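Local coordinates for protein SxtG (Microseira wollei, PDB 6U1R) that probably transfers an amidino group through a cysteine-bound intermediate, as in glycine amidinotransferases, and belongs to the saxitoxin biosynthetic pathway, at residues P183-A188 and E209-F214. Numbering follows the deposited sequence.
Sequences PQLFDA and EFEPTF
Across this contact the backbones come nearest where Ala188 CA lies 6.2 Å from Phe210 CA and Pro183 CA 6.8 Å from Glu211 CA. Both segments belong to the long loop between strands 176-179 and 219-222 of the alpha/beta-propeller fold of the amidinotransferase family. No backbone-to-backbone hydrogen bond joins the two runs; the polar link runs from a side chain of 209-214 to backbone amides of 183-188, beside apolar side-chain packing.

Glu211 provides that link. Its CG sits between the backbone N and the carbonyl carbon, and the chain is extended beyond it, which carries the carboxylate to consecutive amides of the other segment. Gln184 N donates to Glu211 OE1 at 2.8 Å, on the syn side but 28° out of the carboxylate plane, while Leu185 N reaches the syn lone pair of Glu211 OE2 at the same distance. With N-H...O angles of 163° and 157°, both bonds are fairly straight, and together they limit rotation of the buried carboxylate. Pro183 CB packs against the carboxylate carbon, 3.5 Å from Glu211 CD.

Ala188 CB sits over one face of the Phe210 ring, displaced toward its rim, 4.0 Å from the centroid, a CH-pi contact. Phe186 and Phe210 have nearly parallel planes, but the rings are slid so far that they barely overlap; Phe186 CD2 meets Phe210 CZ at 3.8 Å. Lys168 of the second subunit makes a cation-pi interaction with Phe210, and Trp161 of that subunit meets Phe186 edge-to-face, so the contact forms part of the dimer interface. At its other end, Thr213 lies two residues before Asp215, a predicted active-site residue. A water bridges the side chains of Gln184 and Glu211, donating to Gln184 OE1 at 2.7 Å and to Glu211 OE1.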
loop_
_atom_site.group_PDB
_atom_site.type_symbol
_atom_site.label_atom_id
_atom_site.label_comp_id
_atom_site.label_asym_id
_atom_site.label_seq_id
_atom_site.Cartn_x
_atom_site.Cartn_y
_atom_site.Cartn_z
ATOM N N PRO A 183 -2.812 -3.284 5.879
ATOM C CA PRO A 183 -2.892 -3.577 7.317
ATOM C C PRO A 183 -2.752 -5.065 7.594
ATOM O O PRO A 183 -3.032 -5.918 6.752
ATOM C CB PRO A 183 -4.282 -3.055 7.714
ATOM C CG PRO A 183 -5.097 -3.154 6.443
ATOM C CD PRO A 183 -4.102 -2.792 5.351
ATOM N N GLN A 184 -2.320 -5.361 8.824
ATOM C CA GLN A 184 -2.158 -6.735 9.285
ATOM C C GLN A 184 -3.501 -7.383 9.600
ATOM O O GLN A 184 -3.671 -8.592 9.393
ATOM C CB GLN A 184 -1.265 -6.769 10.536
ATOM C CG GLN A 184 0.153 -6.270 10.311
ATOM C CD GLN A 184 1.055 -6.459 11.525
ATOM O OE1 GLN A 184 0.916 -5.772 12.547
ATOM N NE2 GLN A 184 1.966 -7.405 11.430
ATOM N N LEU A 185 -4.429 -6.596 10.149
ATOM C CA LEU A 185 -5.771 -7.031 10.503
ATOM C C LEU A 185 -5.730 -8.172 11.520
ATOM O O LEU A 185 -6.535 -9.105 11.470
ATOM C CB LEU A 185 -6.580 -7.404 9.257
ATOM C CG LEU A 185 -6.668 -6.287 8.196
ATOM C CD1 LEU A 185 -7.620 -6.670 7.038
ATOM C CD2 LEU A 185 -7.114 -4.983 8.831
ATOM N N PHE A 186 -4.810 -8.057 12.480
ATOM C CA PHE A 186 -4.850 -8.897 13.668
ATOM C C PHE A 186 -6.148 -8.676 14.449
ATOM O O PHE A 186 -6.842 -7.658 14.314
ATOM C CB PHE A 186 -3.662 -8.583 14.592
ATOM C CG PHE A 186 -2.306 -8.987 14.064
ATOM C CD1 PHE A 186 -2.143 -9.678 12.868
ATOM C CD2 PHE A 186 -1.171 -8.673 14.799
ATOM C CE1 PHE A 186 -0.874 -10.049 12.426
ATOM C CE2 PHE A 186 0.086 -9.050 14.364
ATOM C CZ PHE A 186 0.234 -9.739 13.185
ATOM N N ASP A 187 -6.445 -9.628 15.341
ATOM C CA ASP A 187 -7.596 -9.460 16.217
ATOM C C ASP A 187 -7.550 -8.137 16.977
ATOM O O ASP A 187 -8.601 -7.580 17.292
ATOM C CB ASP A 187 -7.685 -10.621 17.213
ATOM C CG ASP A 187 -8.211 -11.905 16.593
ATOM O OD1 ASP A 187 -8.658 -11.913 15.422
ATOM O OD2 ASP A 187 -8.195 -12.928 17.315
ATOM N N ALA A 188 -6.350 -7.618 17.273
ATOM C CA ALA A 188 -6.233 -6.367 18.025
ATOM C C ALA A 188 -6.872 -5.164 17.320
ATOM O O ALA A 188 -7.097 -4.135 17.967
ATOM C CB ALA A 188 -4.764 -6.056 18.313
ATOM N N GLU A 209 -7.648 1.400 17.577
ATOM C CA GLU A 209 -6.543 2.214 17.072
ATOM C C GLU A 209 -5.245 1.422 16.957
ATOM O O GLU A 209 -4.149 1.974 17.084
ATOM C CB GLU A 209 -6.349 3.449 17.954
ATOM C CG GLU A 209 -7.546 4.422 17.927
ATOM C CD GLU A 209 -7.819 5.005 16.542
ATOM O OE1 GLU A 209 -6.853 5.221 15.779
ATOM O OE2 GLU A 209 -9.007 5.270 16.234
ATOM N N PHE A 210 -5.348 0.119 16.690
ATOM C CA PHE A 210 -4.155 -0.711 16.557
ATOM C C PHE A 210 -3.315 -0.311 15.336
ATOM O O PHE A 210 -2.084 -0.215 15.431
ATOM C CB PHE A 210 -4.599 -2.173 16.512
ATOM C CG PHE A 210 -3.555 -3.133 16.043
ATOM C CD1 PHE A 210 -2.504 -3.500 16.871
ATOM C CD2 PHE A 210 -3.651 -3.708 14.789
ATOM C CE1 PHE A 210 -1.554 -4.405 16.440
ATOM C CE2 PHE A 210 -2.710 -4.598 14.350
ATOM C CZ PHE A 210 -1.653 -4.956 15.180
ATOM N N GLU A 211 -3.946 -0.078 14.188
ATOM C CA GLU A 211 -3.218 0.263 12.973
ATOM C C GLU A 211 -4.113 1.087 12.056
ATOM O O GLU A 211 -5.336 1.091 12.214
ATOM C CB GLU A 211 -2.728 -0.992 12.248
ATOM C CG GLU A 211 -3.845 -1.753 11.580
ATOM C CD GLU A 211 -3.403 -3.116 11.107
ATOM O OE1 GLU A 211 -2.217 -3.285 10.723
ATOM O OE2 GLU A 211 -4.267 -4.010 11.140
ATOM N N PRO A 212 -3.532 1.779 11.069
ATOM C CA PRO A 212 -4.342 2.639 10.184
ATOM C C PRO A 212 -5.252 1.826 9.271
ATOM O O PRO A 212 -4.769 0.988 8.506
ATOM C CB PRO A 212 -3.290 3.401 9.369
ATOM C CG PRO A 212 -2.009 3.261 10.089
ATOM C CD PRO A 212 -2.084 2.007 10.905
ATOM N N THR A 213 -6.563 2.109 9.312
ATOM C CA THR A 213 -7.518 1.552 8.357
ATOM C C THR A 213 -8.518 2.624 7.944
ATOM O O THR A 213 -8.934 3.466 8.758
ATOM C CB THR A 213 -8.299 0.309 8.888
ATOM O OG1 THR A 213 -9.032 0.622 10.083
ATOM C CG2 THR A 213 -7.364 -0.850 9.157
ATOM N N PHE A 214 -8.873 2.606 6.664
ATOM C CA PHE A 214 -10.019 3.378 6.198
ATOM C C PHE A 214 -10.534 2.792 4.892
ATOM O O PHE A 214 -9.793 2.147 4.138
ATOM C CB PHE A 214 -9.686 4.878 6.025
ATOM C CG PHE A 214 -8.716 5.203 4.907
ATOM C CD1 PHE A 214 -9.169 5.349 3.598
ATOM C CD2 PHE A 214 -7.365 5.400 5.166
ATOM C CE1 PHE A 214 -8.296 5.666 2.584
ATOM C CE2 PHE A 214 -6.478 5.730 4.142
ATOM C CZ PHE A 214 -6.939 5.864 2.857
HETATM O O HOH W 1 -0.019 -3.216 12.435
#